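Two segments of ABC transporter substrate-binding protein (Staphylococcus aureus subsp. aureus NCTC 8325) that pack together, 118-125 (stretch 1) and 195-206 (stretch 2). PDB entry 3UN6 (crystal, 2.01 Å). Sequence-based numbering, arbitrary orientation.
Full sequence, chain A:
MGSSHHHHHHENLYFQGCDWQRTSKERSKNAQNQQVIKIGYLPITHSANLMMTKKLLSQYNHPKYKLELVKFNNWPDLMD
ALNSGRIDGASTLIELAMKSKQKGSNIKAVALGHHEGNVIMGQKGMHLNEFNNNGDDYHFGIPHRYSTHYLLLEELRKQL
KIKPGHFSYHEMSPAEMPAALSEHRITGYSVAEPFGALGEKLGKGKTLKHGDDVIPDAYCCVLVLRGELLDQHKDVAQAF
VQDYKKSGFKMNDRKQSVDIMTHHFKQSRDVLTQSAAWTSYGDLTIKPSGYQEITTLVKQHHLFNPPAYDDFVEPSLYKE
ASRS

Stretch 1, residues 118-125: NVIMGQKG
Stretch 2 (195-206) FGALGEKLGKGK

The strand that begins stretch 1 packs beside the helix that opens stretch 2, the two running roughly the same way (28° between axes, 8.8 Å at closest approach), and the chain after the helix returns to pair antiparallel with the strand; together the stretches bury 485 Å². Lys206 covers the most surface. Extended like its partner (phi/psi -125/136), it forms a two-bond bridge with Gly122 (-131/171): Gly122 N donates to Lys206 O and Lys206 N to Gly122 O, both 2.8 Å and nearly straight, with CA atoms 5.2 Å apart. Two CA-H...O contacts flank the pair, Met121 CA to Lys206 O at 3.3 Å and Gly205 CA to Gly122 O at 3.6 Å. The Lys206 side chain is fully extended (all chi t), laying its methylenes along stretch 1, with CB 3.8 Å from Gln123 O and CD 4.1 Å from Gly125 N.

Selenomethionine Met121 is the buried counterpart. Its CA-to-CB bond points sideways, but an m, m, m rotamer curls the flexible chain back so that CE lies 3.1 Å from Gly196 O, 3.5 Å from Glu200 CG and 3.8 Å from Gly205 C, filling the space between the helix and the returning chain. Gly196 (-85/-52) permits this closeness: an ideal CB would stand 2.5 Å from Val119 CG2, a clash, and 3.2 Å from Met121 SE. Val119, chi1 m, points toward the helix and sets CG2 3.8 Å from Gly196 CA.

Leu202 (-76/91) leaves the helical conformation, and Gly203 (72/-126) takes a positive phi that favours glycine. At the exposed end, Lys124 (-50/132, all t) and Lys204 (-123/109; m, t, t, t) meet through aliphatic carbons, CB to CB 3.7 Å. Their like charges remain close, Lys124 NZ to Lys204 NZ 4.4 Å, and form no salt bridge. Lys124 and Gly205 have CA atoms 4.9 Å apart.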

# COMPACT_ATOMS: atom_id res chain seq x y z
N ASN A 118 -0.62 -2.12 -7.92
CA ASN A 118 -0.09 -3.46 -7.53
C ASN A 118 0.19 -4.32 -8.76
O ASN A 118 -0.48 -4.20 -9.79
CB ASN A 118 -1.08 -4.20 -6.59
CG ASN A 118 -0.94 -3.76 -5.13
OD1 ASN A 118 0.17 -3.54 -4.67
ND2 ASN A 118 -2.06 -3.68 -4.40
N VAL A 119 1.21 -5.17 -8.64
CA VAL A 119 1.56 -6.06 -9.72
C VAL A 119 1.81 -7.49 -9.26
O VAL A 119 2.00 -7.75 -8.09
CB VAL A 119 2.85 -5.58 -10.44
CG1 VAL A 119 2.62 -4.25 -11.10
CG2 VAL A 119 4.02 -5.49 -9.45
N ILE A 120 1.80 -8.41 -10.23
CA ILE A 120 2.18 -9.79 -10.03
C ILE A 120 3.25 -10.03 -11.05
O ILE A 120 3.00 -9.90 -12.25
CB ILE A 120 0.99 -10.74 -10.22
CG1 ILE A 120 -0.06 -10.47 -9.12
CG2 ILE A 120 1.46 -12.21 -10.17
CD1 ILE A 120 -1.47 -10.91 -9.49
N MSE A 121 4.46 -10.32 -10.58
CA MSE A 121 5.63 -10.55 -11.43
C MSE A 121 5.96 -12.03 -11.48
O MSE A 121 5.70 -12.76 -10.55
CB MSE A 121 6.85 -9.84 -10.84
CG MSE A 121 6.65 -8.37 -10.60
SE MSE A 121 6.42 -7.42 -12.27
CE MSE A 121 8.23 -7.69 -12.97
N GLY A 122 6.52 -12.46 -12.61
CA GLY A 122 6.96 -13.83 -12.79
C GLY A 122 8.37 -13.78 -13.35
O GLY A 122 8.86 -12.71 -13.72
N GLN A 123 9.02 -14.94 -13.41
CA GLN A 123 10.36 -15.03 -13.96
C GLN A 123 10.32 -14.66 -15.42
O GLN A 123 9.28 -14.76 -16.07
CB GLN A 123 10.91 -16.45 -13.83
CG GLN A 123 11.17 -16.87 -12.41
CD GLN A 123 11.55 -18.34 -12.29
OE1 GLN A 123 11.64 -19.04 -13.29
NE2 GLN A 123 11.77 -18.80 -11.05
N LYS A 124 11.48 -14.27 -15.93
CA LYS A 124 11.67 -13.91 -17.32
C LYS A 124 11.11 -14.98 -18.26
O LYS A 124 11.37 -16.17 -18.08
CB LYS A 124 13.18 -13.78 -17.55
CG LYS A 124 13.62 -13.53 -18.96
CD LYS A 124 15.15 -13.59 -19.01
CE LYS A 124 15.69 -13.24 -20.38
NZ LYS A 124 17.18 -13.21 -20.36
N GLY A 125 10.34 -14.54 -19.26
CA GLY A 125 9.76 -15.44 -20.29
C GLY A 125 8.64 -16.40 -19.87
O GLY A 125 8.22 -17.25 -20.66
N PHE A 195 8.42 -1.77 -7.18
CA PHE A 195 9.19 -3.01 -7.06
C PHE A 195 8.95 -4.05 -8.14
O PHE A 195 9.74 -4.99 -8.27
CB PHE A 195 9.18 -3.52 -5.61
CG PHE A 195 9.88 -2.56 -4.69
CD1 PHE A 195 11.29 -2.48 -4.71
CD2 PHE A 195 9.17 -1.64 -3.95
CE1 PHE A 195 11.97 -1.56 -3.93
CE2 PHE A 195 9.85 -0.69 -3.14
CZ PHE A 195 11.26 -0.65 -3.15
N GLY A 196 7.92 -3.87 -8.96
CA GLY A 196 7.70 -4.75 -10.10
C GLY A 196 8.53 -4.22 -11.26
O GLY A 196 9.32 -4.96 -11.87
N ALA A 197 8.38 -2.93 -11.54
CA ALA A 197 9.12 -2.29 -12.60
C ALA A 197 10.62 -2.51 -12.34
O ALA A 197 11.38 -2.76 -13.27
CB ALA A 197 8.79 -0.81 -12.67
N LEU A 198 11.04 -2.43 -11.07
CA LEU A 198 12.45 -2.63 -10.74
C LEU A 198 12.87 -4.07 -11.08
O LEU A 198 13.96 -4.28 -11.61
CB LEU A 198 12.73 -2.33 -9.26
CG LEU A 198 14.20 -2.35 -8.85
CD1 LEU A 198 15.02 -1.33 -9.63
CD2 LEU A 198 14.35 -2.14 -7.33
N GLY A 199 12.00 -5.04 -10.81
CA GLY A 199 12.28 -6.43 -11.18
C GLY A 199 12.57 -6.59 -12.67
O GLY A 199 13.45 -7.37 -13.07
N GLU A 200 11.84 -5.85 -13.51
CA GLU A 200 12.07 -5.91 -14.94
C GLU A 200 13.41 -5.32 -15.30
O GLU A 200 14.14 -5.90 -16.07
CB GLU A 200 10.98 -5.17 -15.72
CG GLU A 200 9.62 -5.79 -15.62
CD GLU A 200 8.63 -5.20 -16.62
OE1 GLU A 200 8.84 -4.05 -17.06
OE2 GLU A 200 7.63 -5.88 -16.95
N LYS A 201 13.71 -4.15 -14.73
CA LYS A 201 14.98 -3.45 -14.97
C LYS A 201 16.15 -4.22 -14.38
O LYS A 201 17.10 -4.53 -15.06
CB LYS A 201 14.93 -2.04 -14.34
CG LYS A 201 16.10 -1.06 -14.69
CD LYS A 201 16.26 0.02 -13.60
CE LYS A 201 17.02 1.29 -14.06
NZ LYS A 201 16.15 2.24 -14.86
N LEU A 202 16.08 -4.51 -13.08
CA LEU A 202 17.15 -5.22 -12.41
C LEU A 202 17.10 -6.67 -12.76
O LEU A 202 16.42 -7.47 -12.12
CB LEU A 202 17.10 -5.08 -10.90
CG LEU A 202 17.63 -3.77 -10.35
CD1 LEU A 202 17.63 -3.86 -8.82
CD2 LEU A 202 19.02 -3.49 -10.87
N GLY A 203 17.83 -6.99 -13.81
CA GLY A 203 17.90 -8.33 -14.26
C GLY A 203 16.62 -8.79 -14.94
O GLY A 203 16.08 -8.12 -15.82
N LYS A 204 16.10 -9.90 -14.43
CA LYS A 204 15.05 -10.62 -15.10
C LYS A 204 13.75 -10.85 -14.30
O LYS A 204 13.71 -11.64 -13.34
CB LYS A 204 15.69 -11.94 -15.54
CG LYS A 204 17.00 -11.68 -16.35
CD LYS A 204 17.95 -12.87 -16.50
CE LYS A 204 19.25 -12.42 -17.19
NZ LYS A 204 20.28 -13.49 -17.29
N GLY A 205 12.71 -10.12 -14.72
CA GLY A 205 11.37 -10.22 -14.17
C GLY A 205 10.39 -9.84 -15.27
O GLY A 205 10.68 -8.98 -16.09
N LYS A 206 9.23 -10.48 -15.29
CA LYS A 206 8.20 -10.20 -16.29
C LYS A 206 6.89 -9.87 -15.60
O LYS A 206 6.52 -10.55 -14.63
CB LYS A 206 8.01 -11.42 -17.21
CG LYS A 206 6.85 -11.28 -18.22
CD LYS A 206 6.84 -12.44 -19.22
CE LYS A 206 5.71 -12.30 -20.26
NZ LYS A 206 5.82 -13.30 -21.36